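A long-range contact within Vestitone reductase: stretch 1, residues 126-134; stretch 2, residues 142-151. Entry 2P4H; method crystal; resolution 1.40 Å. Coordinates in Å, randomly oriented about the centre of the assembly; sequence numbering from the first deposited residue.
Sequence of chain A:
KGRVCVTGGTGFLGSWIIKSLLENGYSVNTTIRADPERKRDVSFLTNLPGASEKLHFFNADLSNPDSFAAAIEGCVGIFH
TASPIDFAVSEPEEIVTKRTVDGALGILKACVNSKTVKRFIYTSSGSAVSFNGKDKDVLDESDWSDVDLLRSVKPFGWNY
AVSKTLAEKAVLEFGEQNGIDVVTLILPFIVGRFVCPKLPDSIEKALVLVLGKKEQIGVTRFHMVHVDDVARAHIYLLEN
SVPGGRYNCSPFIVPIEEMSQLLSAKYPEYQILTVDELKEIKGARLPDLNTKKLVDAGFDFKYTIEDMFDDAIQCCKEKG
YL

Stretch 1, residues 126-134: GSAVSFNGK
Stretch 2, residues 142-151: SDWSDVDLLR

Stretch 1 is a compact loop. Residues 126-128 have helical phi/psi without regular helical bonding. Gly126 O accepts from Val129 N (3.1 Å), Ser130 N (2.9 Å) and Ser130 OG (2.8 Å). Phi/psi are -130/-24 for Val129, -76/-15 for Ser130, -107/57 for Phe131, -90/2 for Asn132 and -101/156 for Lys134. Asp143 to Asp146 are extended, and the chain becomes helical at Val147. The CA atoms of Val129 and Trp144 lie 4.2 Å apart, and those of Asn132 and Ser145 4.1 Å apart. Both chains advance in the same general sense here, though they are not a strand pair. The two stretches bury 529 Å² in total.

Ser142 makes no contact with stretch 1. Asp143 (phi/psi -88/142, chi1 m) points its CB toward stretch 1. Its OD1 lies 4.0 Å from Lys134 NZ, too far for a salt bridge. One water joins the charges: it accepts from Lys134 NZ at 3.1 Å and donates to Asp143 OD1 at 2.7 Å. Lys134 reaches this site with chi1 to chi4 m, t, m, t. Asp143 O also meets Val129 CG1 at 3.2 Å; Val129 chi1 is m.

Trp144 (-139/146) points its CB away, with chi1 m and chi2 99°. Its CE3 still lies 3.5 Å from Ala128 O. Trp144 O packs 3.3 Å from Asn132 CB; Asn132 chi1 is p.

Ser145 (-70/153, chi1 m) is the centre of the contact. Its N donates to Ala128 O at 2.9 Å, with an angle of 159° at the hydrogen. Its OG donates to Ser127 O at 2.7 Å and accepts from Phe131 N at 2.9 Å, at 155°. The hydroxyl thus bridges a carbonyl and an amide of the same loop. It lies near the plane of the Phe131 ring, at the edge. Ser145 CA makes a CA-H...O contact with Phe131 O at 3.3 Å.

Asp146 (-97/106, chi1 t) extends the backbone pairing. Its N donates to Phe131 O at 2.8 Å, nearly straight at 172°. Asp146 is also the N-cap: its OD1 accepts from Leu149 N at 2.9 Å.

The helix begins at Val147 and continues beyond Arg151. Leu150 N donates to Asp146 O at 2.9 Å, and Arg151 N to Val147 O at 3.0 Å. Leu149 (chi1 t, chi2 p) places CD2 3.4 Å from Gly133 CA. Gly133 has phi/psi 80/-12, and an ideal CB there would clash with this methyl. Leu150 (chi1 m, chi2 t) brings CD2 within 3.5 Å of Phe131 CG, an apolar contact. Phe131 has chi1 m and chi2 86°.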

# COMPACT_ATOMS: atom_id res chain seq x y z
N GLY A 126 -2.23 -1.61 7.44
CA GLY A 126 -2.92 -1.31 8.68
C GLY A 126 -3.17 -2.60 9.46
O GLY A 126 -3.38 -2.57 10.67
N SER A 127 -3.14 -3.73 8.76
CA SER A 127 -3.36 -5.01 9.43
C SER A 127 -2.19 -5.34 10.36
O SER A 127 -2.31 -6.18 11.25
CB SER A 127 -3.52 -6.13 8.40
OG SER A 127 -2.34 -6.29 7.63
N ALA A 128 -1.06 -4.67 10.16
CA ALA A 128 0.12 -4.90 11.00
C ALA A 128 0.05 -4.13 12.32
O ALA A 128 0.91 -4.30 13.19
CB ALA A 128 1.39 -4.51 10.24
N VAL A 129 -0.97 -3.28 12.47
CA VAL A 129 -1.13 -2.50 13.70
C VAL A 129 -2.52 -2.57 14.33
O VAL A 129 -2.66 -2.35 15.54
CB VAL A 129 -0.81 -0.99 13.47
CG1 VAL A 129 0.60 -0.82 12.94
CG2 VAL A 129 -1.83 -0.36 12.52
N SER A 130 -3.53 -2.88 13.52
CA SER A 130 -4.92 -2.88 13.99
C SER A 130 -5.43 -4.03 14.86
O SER A 130 -6.49 -3.90 15.47
CB SER A 130 -5.84 -2.72 12.78
OG SER A 130 -5.54 -1.53 12.07
N PHE A 131 -4.70 -5.14 14.92
CA PHE A 131 -5.13 -6.27 15.72
C PHE A 131 -4.26 -6.40 16.97
O PHE A 131 -3.65 -7.44 17.22
CB PHE A 131 -5.04 -7.57 14.91
CG PHE A 131 -5.93 -7.59 13.70
CD1 PHE A 131 -5.50 -7.06 12.48
CD2 PHE A 131 -7.21 -8.14 13.77
CE1 PHE A 131 -6.32 -7.08 11.36
CE2 PHE A 131 -8.04 -8.17 12.66
CZ PHE A 131 -7.60 -7.64 11.45
N ASN A 132 -4.23 -5.33 17.77
CA ASN A 132 -3.43 -5.30 18.99
C ASN A 132 -4.14 -5.77 20.25
O ASN A 132 -3.57 -5.76 21.34
CB ASN A 132 -2.88 -3.88 19.22
CG ASN A 132 -3.96 -2.81 19.10
OD1 ASN A 132 -4.46 -2.53 18.01
ND2 ASN A 132 -4.32 -2.22 20.23
N GLY A 133 -5.40 -6.20 20.10
CA GLY A 133 -6.15 -6.69 21.25
C GLY A 133 -6.74 -5.60 22.13
O GLY A 133 -7.57 -5.89 22.99
N LYS A 134 -6.31 -4.36 21.92
CA LYS A 134 -6.81 -3.24 22.70
C LYS A 134 -7.86 -2.48 21.90
O LYS A 134 -7.87 -2.54 20.67
CB LYS A 134 -5.66 -2.31 23.09
CG LYS A 134 -4.64 -2.97 24.01
CD LYS A 134 -3.43 -2.08 24.27
CE LYS A 134 -2.61 -1.88 23.01
NZ LYS A 134 -1.38 -1.09 23.27
N SER A 142 3.99 3.22 17.23
CA SER A 142 4.45 2.38 18.34
C SER A 142 3.53 1.17 18.51
O SER A 142 3.85 0.24 19.25
CB SER A 142 4.48 3.17 19.65
OG SER A 142 3.17 3.46 20.11
N ASP A 143 2.40 1.17 17.82
CA ASP A 143 1.43 0.08 17.92
C ASP A 143 1.69 -1.05 16.95
O ASP A 143 2.07 -0.83 15.80
CB ASP A 143 0.02 0.62 17.73
CG ASP A 143 -0.41 1.55 18.85
OD1 ASP A 143 -0.50 1.06 20.00
OD2 ASP A 143 -0.64 2.74 18.59
N TRP A 144 1.47 -2.28 17.42
CA TRP A 144 1.66 -3.48 16.63
C TRP A 144 0.56 -4.50 16.87
O TRP A 144 0.06 -4.61 17.99
CB TRP A 144 2.98 -4.18 16.98
CG TRP A 144 4.21 -3.56 16.43
CD1 TRP A 144 5.07 -2.73 17.08
CD2 TRP A 144 4.75 -3.76 15.12
NE1 TRP A 144 6.12 -2.40 16.26
CE2 TRP A 144 5.95 -3.02 15.05
CE3 TRP A 144 4.33 -4.49 14.00
CZ2 TRP A 144 6.74 -2.99 13.90
CZ3 TRP A 144 5.13 -4.47 12.86
CH2 TRP A 144 6.32 -3.72 12.82
N SER A 145 0.20 -5.25 15.84
CA SER A 145 -0.79 -6.30 15.98
C SER A 145 -0.14 -7.41 16.81
O SER A 145 1.08 -7.56 16.81
CB SER A 145 -1.21 -6.84 14.61
OG SER A 145 -2.05 -5.93 13.94
N ASP A 146 -0.97 -8.17 17.52
CA ASP A 146 -0.52 -9.26 18.37
C ASP A 146 -0.65 -10.57 17.59
O ASP A 146 -1.75 -11.08 17.40
CB ASP A 146 -1.39 -9.32 19.63
CG ASP A 146 -0.86 -10.28 20.67
OD1 ASP A 146 -0.43 -11.39 20.30
OD2 ASP A 146 -0.91 -9.93 21.87
N VAL A 147 0.48 -11.12 17.14
CA VAL A 147 0.47 -12.35 16.36
C VAL A 147 -0.10 -13.55 17.13
O VAL A 147 -0.82 -14.37 16.55
CB VAL A 147 1.89 -12.69 15.85
CG1 VAL A 147 1.90 -14.05 15.17
CG2 VAL A 147 2.36 -11.62 14.88
N ASP A 148 0.23 -13.66 18.41
CA ASP A 148 -0.29 -14.77 19.20
C ASP A 148 -1.80 -14.69 19.31
O ASP A 148 -2.50 -15.71 19.21
CB ASP A 148 0.34 -14.78 20.60
CG ASP A 148 1.85 -14.93 20.55
OD1 ASP A 148 2.33 -15.78 19.78
OD2 ASP A 148 2.54 -14.21 21.30
N LEU A 149 -2.32 -13.48 19.49
CA LEU A 149 -3.76 -13.28 19.60
C LEU A 149 -4.43 -13.59 18.27
O LEU A 149 -5.50 -14.18 18.22
CB LEU A 149 -4.06 -11.83 20.01
CG LEU A 149 -5.51 -11.53 20.35
CD1 LEU A 149 -5.93 -12.34 21.57
CD2 LEU A 149 -5.68 -10.04 20.62
N LEU A 150 -3.79 -13.17 17.18
CA LEU A 150 -4.34 -13.42 15.85
C LEU A 150 -4.47 -14.91 15.58
O LEU A 150 -5.49 -15.36 15.06
CB LEU A 150 -3.45 -12.77 14.78
CG LEU A 150 -3.57 -11.26 14.59
CD1 LEU A 150 -2.40 -10.74 13.79
CD2 LEU A 150 -4.89 -10.95 13.89
N ARG A 151 -3.44 -15.67 15.94
CA ARG A 151 -3.43 -17.11 15.71
C ARG A 151 -4.40 -17.91 16.57
O ARG A 151 -4.86 -18.97 16.17
CB ARG A 151 -2.01 -17.65 15.90
CG ARG A 151 -1.06 -17.27 14.78
CD ARG A 151 0.37 -17.63 15.12
NE ARG A 151 1.25 -17.46 13.96
CZ ARG A 151 2.57 -17.37 14.03
NH1 ARG A 151 3.18 -17.42 15.21
NH2 ARG A 151 3.28 -17.23 12.92
O HOH W 1 -0.27 -1.60 20.43